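Local coordinates for putative esterase (Sulfolobus solfataricus P2, PDB 2RAU), which probably hydrolyses ester bonds as a lipase-like member of the alpha/beta-hydrolase clan, and binds calcium, at residues K27-L40 against Y97-L110. Sequence-based numbering, arbitrary orientation.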
ATOM      1  N   LYS A  27      13.996   5.615 -10.648  1.00 27.64           N
ATOM      2  CA  LYS A  27      14.107   4.167 -10.700  1.00 27.25           C
ATOM      3  C   LYS A  27      15.538   3.713 -10.338  1.00 27.14           C
ATOM      4  O   LYS A  27      16.531   4.392 -10.685  1.00 27.78           O
ATOM      5  CB  LYS A  27      13.837   3.805 -12.137  1.00 28.68           C
ATOM      6  CG  LYS A  27      13.760   2.411 -12.452  1.00 40.11           C
ATOM      7  CD  LYS A  27      13.538   2.262 -13.982  1.00 42.37           C
ATOM      8  CE  LYS A  27      12.204   1.779 -14.282  1.00 46.35           C
ATOM      9  NZ  LYS A  27      12.131   1.301 -15.714  1.00 50.14           N
HETATM   10  N   MSE A  28      15.645   2.573  -9.650  1.00 27.37           N
HETATM   11  CA  MSE A  28      16.936   1.996  -9.320  1.00 26.57           C
HETATM   12  C   MSE A  28      16.961   0.510  -9.667  1.00 27.38           C
HETATM   13  O   MSE A  28      16.107  -0.241  -9.254  1.00 25.63           O
HETATM   14  CB  MSE A  28      17.242   2.109  -7.839  1.00 25.90           C
HETATM   15  CG  MSE A  28      18.574   1.456  -7.403  1.00 29.57           C
HETATM   16 SE   MSE A  28      18.903   1.711  -5.497  0.75 31.34          SE
HETATM   17  CE  MSE A  28      19.649   3.493  -5.645  1.00 38.86           C
ATOM     18  N   LYS A  29      17.967   0.096 -10.431  1.00 29.22           N
ATOM     19  CA  LYS A  29      18.200  -1.293 -10.659  1.00 29.67           C
ATOM     20  C   LYS A  29      18.763  -1.962  -9.424  1.00 29.17           C
ATOM     21  O   LYS A  29      19.687  -1.459  -8.775  1.00 29.47           O
ATOM     22  CB  LYS A  29      19.171  -1.461 -11.791  1.00 34.93           C
ATOM     23  CG  LYS A  29      19.371  -2.918 -12.219  1.00 43.94           C
ATOM     24  CD  LYS A  29      18.058  -3.478 -12.892  1.00 54.55           C
ATOM     25  CE  LYS A  29      18.103  -4.971 -13.357  1.00 49.08           C
ATOM     26  NZ  LYS A  29      18.108  -5.958 -12.253  1.00 43.24           N
ATOM     27  N   ARG A  30      18.202  -3.132  -9.117  1.00 25.89           N
ATOM     28  CA  ARG A  30      18.606  -3.956  -7.992  1.00 27.40           C
ATOM     29  C   ARG A  30      19.120  -5.306  -8.600  1.00 30.86           C
ATOM     30  O   ARG A  30      19.369  -5.405  -9.819  1.00 32.39           O
ATOM     31  CB  ARG A  30      17.411  -4.187  -7.062  1.00 25.58           C
ATOM     32  CG  ARG A  30      16.698  -2.908  -6.579  1.00 27.33           C
ATOM     33  CD  ARG A  30      17.553  -2.039  -5.688  1.00 29.65           C
ATOM     34  NE  ARG A  30      17.523  -2.486  -4.317  1.00 30.70           N
ATOM     35  CZ  ARG A  30      18.540  -2.538  -3.477  1.00 28.76           C
ATOM     36  NH1 ARG A  30      19.744  -2.183  -3.812  1.00 29.07           N
ATOM     37  NH2 ARG A  30      18.345  -2.948  -2.257  1.00 29.70           N
ATOM     38  N   GLU A  31      19.324  -6.319  -7.768  1.00 32.61           N
ATOM     39  CA  GLU A  31      19.896  -7.565  -8.237  1.00 31.59           C
ATOM     40  C   GLU A  31      18.995  -8.756  -7.950  1.00 30.93           C
ATOM     41  O   GLU A  31      18.254  -8.722  -6.993  1.00 28.70           O
ATOM     42  CB  GLU A  31      21.276  -7.766  -7.551  1.00 34.38           C
ATOM     43  CG  GLU A  31      22.340  -6.740  -7.972  1.00 46.66           C
ATOM     44  CD  GLU A  31      22.550  -6.644  -9.518  1.00 67.87           C
ATOM     45  OE1 GLU A  31      22.496  -7.701 -10.221  1.00 70.28           O
ATOM     46  OE2 GLU A  31      22.765  -5.493 -10.020  1.00 84.19           O
ATOM     47  N   ASP A  32      19.095  -9.865  -8.695  1.00 31.41           N
ATOM     48  CA  ASP A  32      20.053 -10.073  -9.780  1.00 34.62           C
ATOM     49  C   ASP A  32      19.377 -10.402 -11.116  1.00 35.17           C
ATOM     50  O   ASP A  32      20.057 -10.733 -12.076  1.00 33.80           O
ATOM     51  CB  ASP A  32      21.041 -11.194  -9.415  1.00 36.65           C
ATOM     52  CG  ASP A  32      20.356 -12.535  -9.155  1.00 44.04           C
ATOM     53  OD1 ASP A  32      19.112 -12.601  -9.078  1.00 44.52           O
ATOM     54  OD2 ASP A  32      21.074 -13.545  -9.040  1.00 54.64           O
ATOM     55  N   SER A  33      18.050 -10.318 -11.175  1.00 33.21           N
ATOM     56  CA  SER A  33      17.314 -10.570 -12.407  1.00 32.18           C
ATOM     57  C   SER A  33      16.908  -9.265 -13.098  1.00 30.08           C
ATOM     58  O   SER A  33      16.974  -8.159 -12.509  1.00 28.31           O
ATOM     59  CB  SER A  33      16.075 -11.406 -12.107  1.00 30.58           C
ATOM     60  OG  SER A  33      14.922 -10.605 -11.827  1.00 27.74           O
ATOM     61  N   PRO A  34      16.452  -9.354 -14.365  1.00 30.38           N
ATOM     62  CA  PRO A  34      15.922  -8.160 -15.038  1.00 27.23           C
ATOM     63  C   PRO A  34      14.732  -7.487 -14.337  1.00 26.81           C
ATOM     64  O   PRO A  34      14.507  -6.295 -14.565  1.00 26.94           O
ATOM     65  CB  PRO A  34      15.446  -8.710 -16.388  1.00 28.36           C
ATOM     66  CG  PRO A  34      16.231  -9.880 -16.579  1.00 32.16           C
ATOM     67  CD  PRO A  34      16.431 -10.516 -15.261  1.00 31.73           C
ATOM     68  N   TYR A  35      13.984  -8.229 -13.506  1.00 25.00           N
ATOM     69  CA  TYR A  35      12.810  -7.728 -12.835  1.00 24.98           C
ATOM     70  C   TYR A  35      13.096  -7.167 -11.449  1.00 27.22           C
ATOM     71  O   TYR A  35      12.194  -6.656 -10.793  1.00 26.84           O
ATOM     72  CB  TYR A  35      11.777  -8.825 -12.710  1.00 27.37           C
ATOM     73  CG  TYR A  35      11.518  -9.535 -14.005  1.00 24.52           C
ATOM     74  CD1 TYR A  35      10.882  -8.888 -15.032  1.00 24.81           C
ATOM     75  CD2 TYR A  35      11.997 -10.814 -14.248  1.00 28.65           C
ATOM     76  CE1 TYR A  35      10.671  -9.529 -16.216  1.00 19.98           C
ATOM     77  CE2 TYR A  35      11.770 -11.448 -15.412  1.00 29.53           C
ATOM     78  CZ  TYR A  35      11.100 -10.807 -16.406  1.00 23.88           C
ATOM     79  OH  TYR A  35      10.849 -11.439 -17.641  1.00 28.72           O
ATOM     80  N   ASP A  36      14.352  -7.226 -11.014  1.00 26.29           N
ATOM     81  CA  ASP A  36      14.728  -6.698  -9.720  1.00 22.85           C
ATOM     82  C   ASP A  36      15.018  -5.223  -9.884  1.00 24.64           C
ATOM     83  O   ASP A  36      16.159  -4.841 -10.118  1.00 26.98           O
ATOM     84  CB  ASP A  36      15.926  -7.465  -9.140  1.00 21.62           C
ATOM     85  CG  ASP A  36      15.531  -8.840  -8.698  1.00 29.62           C
ATOM     86  OD1 ASP A  36      14.891  -8.891  -7.659  1.00 25.90           O
ATOM     87  OD2 ASP A  36      15.785  -9.854  -9.384  1.00 27.67           O
ATOM     88  N   ILE A  37      13.958  -4.428  -9.789  1.00 23.07           N
ATOM     89  CA  ILE A  37      13.954  -2.950  -9.974  1.00 25.84           C
ATOM     90  C   ILE A  37      13.024  -2.424  -8.930  1.00 26.49           C
ATOM     91  O   ILE A  37      12.020  -3.077  -8.607  1.00 24.85           O
ATOM     92  CB  ILE A  37      13.399  -2.527 -11.373  1.00 24.76           C
ATOM     93  CG1 ILE A  37      14.198  -3.215 -12.477  1.00 31.46           C
ATOM     94  CG2 ILE A  37      13.395  -0.930 -11.571  1.00 26.84           C
ATOM     95  CD1 ILE A  37      13.677  -2.890 -13.865  1.00 32.77           C
ATOM     96  N   ILE A  38      13.334  -1.238  -8.404  1.00 26.03           N
ATOM     97  CA  ILE A  38      12.413  -0.487  -7.504  1.00 25.26           C
ATOM     98  C   ILE A  38      12.289   0.933  -8.028  1.00 26.37           C
ATOM     99  O   ILE A  38      13.107   1.375  -8.851  1.00 25.61           O
ATOM    100  CB  ILE A  38      12.786  -0.505  -6.002  1.00 23.56           C
ATOM    101  CG1 ILE A  38      14.179   0.119  -5.785  1.00 24.79           C
ATOM    102  CG2 ILE A  38      12.751  -1.917  -5.488  1.00 24.48           C
ATOM    103  CD1 ILE A  38      14.588   0.235  -4.301  1.00 25.43           C
ATOM    104  N   SER A  39      11.199   1.597  -7.682  1.00 23.91           N
ATOM    105  CA  SER A  39      11.064   2.982  -8.028  1.00 25.15           C
ATOM    106  C   SER A  39      10.480   3.810  -6.895  1.00 26.18           C
ATOM    107  O   SER A  39       9.982   3.296  -5.908  1.00 24.04           O
ATOM    108  CB  SER A  39      10.364   3.196  -9.385  1.00 30.19           C
ATOM    109  OG  SER A  39       9.335   2.253  -9.616  1.00 34.69           O
ATOM    110  N   LEU A  40      10.610   5.122  -7.030  1.00 28.27           N
ATOM    111  CA  LEU A  40      10.252   6.049  -5.993  1.00 29.88           C
ATOM    112  C   LEU A  40       9.491   7.207  -6.599  1.00 28.74           C
ATOM    113  O   LEU A  40       9.922   7.736  -7.621  1.00 24.95           O
ATOM    114  CB  LEU A  40      11.532   6.589  -5.355  1.00 32.24           C
ATOM    115  CG  LEU A  40      11.511   7.699  -4.346  1.00 34.38           C
ATOM    116  CD1 LEU A  40      10.566   7.208  -3.288  1.00 36.94           C
ATOM    117  CD2 LEU A  40      12.945   7.875  -3.803  1.00 36.38           C
ATOM    118  N   TYR A  97       6.293  10.826  -0.518  1.00 24.61           N
ATOM    119  CA  TYR A  97       7.000   9.891  -1.331  1.00 24.93           C
ATOM    120  C   TYR A  97       6.362   8.544  -1.165  1.00 24.42           C
ATOM    121  O   TYR A  97       5.752   8.242  -0.135  1.00 24.70           O
ATOM    122  CB  TYR A  97       8.471   9.772  -0.878  1.00 24.58           C
ATOM    123  CG  TYR A  97       9.293  11.051  -0.890  1.00 25.43           C
ATOM    124  CD1 TYR A  97       9.257  11.944   0.183  1.00 22.94           C
ATOM    125  CD2 TYR A  97      10.143  11.335  -1.932  1.00 24.19           C
ATOM    126  CE1 TYR A  97      10.056  13.086   0.211  1.00 22.73           C
ATOM    127  CE2 TYR A  97      10.958  12.491  -1.912  1.00 26.38           C
ATOM    128  CZ  TYR A  97      10.898  13.358  -0.838  1.00 23.03           C
ATOM    129  OH  TYR A  97      11.744  14.447  -0.849  1.00 24.71           O
ATOM    130  N   THR A  98       6.501   7.695  -2.183  0.50 26.22           N
ATOM    131  CA  THR A  98       5.976   6.350  -2.103  0.50 24.08           C
ATOM    132  C   THR A  98       6.733   5.454  -3.098  0.50 24.23           C
ATOM    133  O   THR A  98       7.111   5.880  -4.169  0.50 23.57           O
ATOM    134  CB  THR A  98       4.426   6.310  -2.269  0.50 26.52           C
ATOM    135  OG1 THR A  98       3.951   4.957  -2.121  0.50 17.63           O
ATOM    136  CG2 THR A  98       3.967   6.937  -3.627  0.50 21.23           C
ATOM    137  N   ILE A  99       6.883   4.201  -2.708  1.00 25.07           N
ATOM    138  CA  ILE A  99       7.768   3.207  -3.334  1.00 25.46           C
ATOM    139  C   ILE A  99       6.986   2.182  -4.151  1.00 25.61           C
ATOM    140  O   ILE A  99       5.887   1.742  -3.741  1.00 25.70           O
ATOM    141  CB  ILE A  99       8.583   2.483  -2.216  1.00 25.46           C
ATOM    142  CG1 ILE A  99       9.547   1.450  -2.818  1.00 27.67           C
ATOM    143  CG2 ILE A  99       7.658   1.838  -1.165  1.00 25.83           C
ATOM    144  CD1 ILE A  99      10.565   0.724  -1.789  1.00 24.08           C
ATOM    145  N   ASP A 100       7.535   1.895  -5.340  1.00 25.58           N
ATOM    146  CA  ASP A 100       7.154   0.781  -6.158  1.00 25.41           C
ATOM    147  C   ASP A 100       8.105  -0.370  -5.798  1.00 27.34           C
ATOM    148  O   ASP A 100       9.319  -0.289  -5.995  1.00 27.53           O
ATOM    149  CB  ASP A 100       7.255   1.059  -7.627  1.00 25.10           C
ATOM    150  CG  ASP A 100       6.356   2.178  -8.081  1.00 27.01           C
ATOM    151  OD1 ASP A 100       5.212   2.253  -7.604  1.00 28.82           O
ATOM    152  OD2 ASP A 100       6.744   2.946  -8.980  1.00 29.20           O
ATOM    153  N   TYR A 101       7.549  -1.404  -5.188  1.00 26.03           N
ATOM    154  CA  TYR A 101       8.309  -2.576  -4.834  1.00 25.81           C
ATOM    155  C   TYR A 101       8.664  -3.329  -6.105  1.00 26.22           C
ATOM    156  O   TYR A 101       8.109  -3.050  -7.162  1.00 26.27           O
ATOM    157  CB  TYR A 101       7.475  -3.518  -4.006  1.00 27.08           C
ATOM    158  CG  TYR A 101       6.955  -2.964  -2.712  1.00 28.04           C
ATOM    159  CD1 TYR A 101       7.824  -2.408  -1.761  1.00 26.43           C
ATOM    160  CD2 TYR A 101       5.607  -3.040  -2.408  1.00 31.36           C
ATOM    161  CE1 TYR A 101       7.342  -1.931  -0.543  1.00 24.87           C
ATOM    162  CE2 TYR A 101       5.119  -2.586  -1.199  1.00 26.20           C
ATOM    163  CZ  TYR A 101       5.979  -2.039  -0.257  1.00 28.06           C
ATOM    164  OH  TYR A 101       5.440  -1.606   0.939  1.00 25.01           O
ATOM    165  N   ARG A 102       9.510  -4.345  -5.974  1.00 23.02           N
ATOM    166  CA  ARG A 102       9.936  -5.153  -7.126  1.00 25.30           C
ATOM    167  C   ARG A 102       8.765  -5.821  -7.857  1.00 25.89           C
ATOM    168  O   ARG A 102       8.848  -6.117  -9.073  1.00 24.04           O
ATOM    169  CB  ARG A 102      10.987  -6.183  -6.694  1.00 23.64           C
ATOM    170  CG  ARG A 102      12.226  -5.550  -6.061  1.00 25.47           C
ATOM    171  CD  ARG A 102      13.247  -6.571  -5.725  1.00 23.79           C
ATOM    172  NE  ARG A 102      14.274  -6.003  -4.866  1.00 27.04           N
ATOM    173  CZ  ARG A 102      15.544  -6.398  -4.818  1.00 29.34           C
ATOM    174  NH1 ARG A 102      16.015  -7.357  -5.585  1.00 26.03           N
ATOM    175  NH2 ARG A 102      16.362  -5.783  -4.000  1.00 24.79           N
ATOM    176  N   THR A 103       7.705  -6.084  -7.109  1.00 25.27           N
ATOM    177  CA  THR A 103       6.436  -6.646  -7.626  1.00 24.61           C
ATOM    178  C   THR A 103       5.849  -5.786  -8.742  1.00 25.26           C
ATOM    179  O   THR A 103       5.150  -6.280  -9.616  1.00 25.51           O
ATOM    180  CB  THR A 103       5.415  -6.814  -6.478  1.00 21.56           C
ATOM    181  OG1 THR A 103       5.385  -5.587  -5.724  1.00 26.22           O
ATOM    182  CG2 THR A 103       5.754  -8.037  -5.642  1.00 26.75           C
ATOM    183  N   HIS A 104       6.204  -4.494  -8.754  1.00 24.34           N
ATOM    184  CA  HIS A 104       5.728  -3.600  -9.753  1.00 26.88           C
ATOM    185  C   HIS A 104       6.406  -3.742 -11.119  1.00 26.75           C
ATOM    186  O   HIS A 104       6.016  -3.052 -12.054  1.00 25.77           O
ATOM    187  CB  HIS A 104       5.813  -2.165  -9.296  1.00 24.95           C
ATOM    188  CG  HIS A 104       4.885  -1.244 -10.004  1.00 25.69           C
ATOM    189  ND1 HIS A 104       3.533  -1.518 -10.186  1.00 29.46           N
ATOM    190  CD2 HIS A 104       5.093  -0.013 -10.539  1.00 30.65           C
ATOM    191  CE1 HIS A 104       2.976  -0.501 -10.825  1.00 25.87           C
ATOM    192  NE2 HIS A 104       3.900   0.426 -11.045  1.00 27.23           N
ATOM    193  N   TYR A 105       7.351  -4.671 -11.225  1.00 24.35           N
ATOM    194  CA  TYR A 105       8.101  -4.914 -12.461  1.00 23.30           C
ATOM    195  C   TYR A 105       7.919  -6.344 -12.972  1.00 24.10           C
ATOM    196  O   TYR A 105       8.477  -6.703 -14.023  1.00 26.24           O
ATOM    197  CB  TYR A 105       9.586  -4.570 -12.247  1.00 27.13           C
ATOM    198  CG  TYR A 105       9.708  -3.080 -12.073  1.00 23.62           C
ATOM    199  CD1 TYR A 105       9.750  -2.278 -13.171  1.00 34.81           C
ATOM    200  CD2 TYR A 105       9.680  -2.493 -10.806  1.00 25.39           C
ATOM    201  CE1 TYR A 105       9.746  -0.939 -13.040  1.00 34.55           C
ATOM    202  CE2 TYR A 105       9.661  -1.159 -10.668  1.00 27.98           C
ATOM    203  CZ  TYR A 105       9.721  -0.383 -11.800  1.00 27.75           C
ATOM    204  OH  TYR A 105       9.751   0.984 -11.750  1.00 35.94           O
ATOM    205  N   VAL A 106       7.059  -7.115 -12.312  1.00 25.19           N
ATOM    206  CA  VAL A 106       6.787  -8.524 -12.729  1.00 23.73           C
ATOM    207  C   VAL A 106       5.752  -8.583 -13.901  1.00 23.69           C
ATOM    208  O   VAL A 106       4.659  -8.028 -13.805  1.00 26.48           O
ATOM    209  CB  VAL A 106       6.305  -9.352 -11.502  1.00 25.20           C
ATOM    210  CG1 VAL A 106       5.920 -10.851 -11.903  1.00 23.44           C
ATOM    211  CG2 VAL A 106       7.361  -9.329 -10.391  1.00 25.29           C
ATOM    212  N   PRO A 107       6.107  -9.241 -15.031  1.00 24.72           N
ATOM    213  CA  PRO A 107       5.115  -9.362 -16.070  1.00 25.51           C
ATOM    214  C   PRO A 107       3.917 -10.217 -15.631  1.00 26.14           C
ATOM    215  O   PRO A 107       4.062 -11.201 -14.909  1.00 25.80           O
ATOM    216  CB  PRO A 107       5.850 -10.073 -17.204  1.00 24.79           C
ATOM    217  CG  PRO A 107       7.275 -10.014 -16.848  1.00 24.92           C
ATOM    218  CD  PRO A 107       7.339  -9.943 -15.378  1.00 22.65           C
ATOM    219  N   PRO A 108       2.716  -9.826 -16.057  1.00 27.43           N
ATOM    220  CA  PRO A 108       1.531 -10.531 -15.627  1.00 26.88           C
ATOM    221  C   PRO A 108       1.373 -11.912 -16.255  1.00 25.56           C
ATOM    222  O   PRO A 108       0.614 -12.754 -15.743  1.00 27.28           O
ATOM    223  CB  PRO A 108       0.418  -9.578 -16.046  1.00 26.74           C
ATOM    224  CG  PRO A 108       0.950  -8.906 -17.298  1.00 31.01           C
ATOM    225  CD  PRO A 108       2.416  -8.684 -16.943  1.00 27.97           C
ATOM    226  N   PHE A 109       2.090 -12.173 -17.345  1.00 25.07           N
ATOM    227  CA  PHE A 109       1.906 -13.428 -18.084  1.00 24.11           C
ATOM    228  C   PHE A 109       2.846 -14.517 -17.605  1.00 27.57           C
ATOM    229  O   PHE A 109       2.741 -15.636 -18.081  1.00 28.16           O
ATOM    230  CB  PHE A 109       2.074 -13.216 -19.604  1.00 25.35           C
ATOM    231  CG  PHE A 109       3.355 -12.530 -19.978  1.00 24.53           C
ATOM    232  CD1 PHE A 109       4.553 -13.242 -20.070  1.00 27.06           C
ATOM    233  CD2 PHE A 109       3.382 -11.156 -20.123  1.00 24.56           C
ATOM    234  CE1 PHE A 109       5.718 -12.596 -20.364  1.00 27.57           C
ATOM    235  CE2 PHE A 109       4.535 -10.526 -20.415  1.00 28.69           C
ATOM    236  CZ  PHE A 109       5.721 -11.246 -20.498  1.00 28.42           C
ATOM    237  N   LEU A 110       3.783 -14.210 -16.719  1.00 25.16           N
ATOM    238  CA  LEU A 110       4.685 -15.278 -16.228  1.00 26.80           C
ATOM    239  C   LEU A 110       3.886 -16.214 -15.330  1.00 28.19           C
ATOM    240  O   LEU A 110       2.912 -15.786 -14.679  1.00 25.93           O
ATOM    241  CB  LEU A 110       5.896 -14.701 -15.449  1.00 27.71           C
ATOM    242  CG  LEU A 110       6.911 -13.842 -16.225  1.00 25.84           C
ATOM    243  CD1 LEU A 110       8.073 -13.515 -15.254  1.00 25.55           C
ATOM    244  CD2 LEU A 110       7.365 -14.523 -17.533  1.00 22.06           C
TER
HETATM  245  O   HOH W   1      19.408  -6.249  -4.524  1.00 19.42           O
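Ser39 and Asp100 form an antiparallel hydrogen-bonded pair, with Ser39 N to Asp100 O at 3.2 Å and Asp100 N to Ser39 O at 2.9 Å. Leu40 and Ile99 follow as the non-hydrogen-bonded pair. Tyr105, in the 3-10 segment after the strand, turns its ring back to this pairing. Its OH donates to Ser39 OG (2.5 Å), which lies in the ring plane at the edge. Ser39 OG in turn donates to Asp100 OD2 (2.8 Å) on its anti lone pair; OD2 also has a hydrogen bond with His41 NE2. Ile37 CG2 sits over one ring face, 3.8 Å from the centroid, placed there by its position anti to the backbone N. An alanine in place of Tyr105 would probably leave Ser39 OG without its donor and uncover the Ile37 methyl. Arg102 extends from CG to NE and reaches the 30-36 loop. Arg102 NH1 makes a salt bridge to Asp36 OD1 (2.8 Å), which lies in the guanidinium plane; NH1 meets it from above the carboxylate plane. Arg30 CB lies over one guanidinium face, offset toward its rim. Arg30 NE and Arg102 NH2 come within 3.5 Å; Asp129 of helix 123-141 bridges to both arginines and probably offsets their like charges. Strand 37-45 lies between strands 21-29 and 94-100, with helix 123-141 against Ile38 and Leu40.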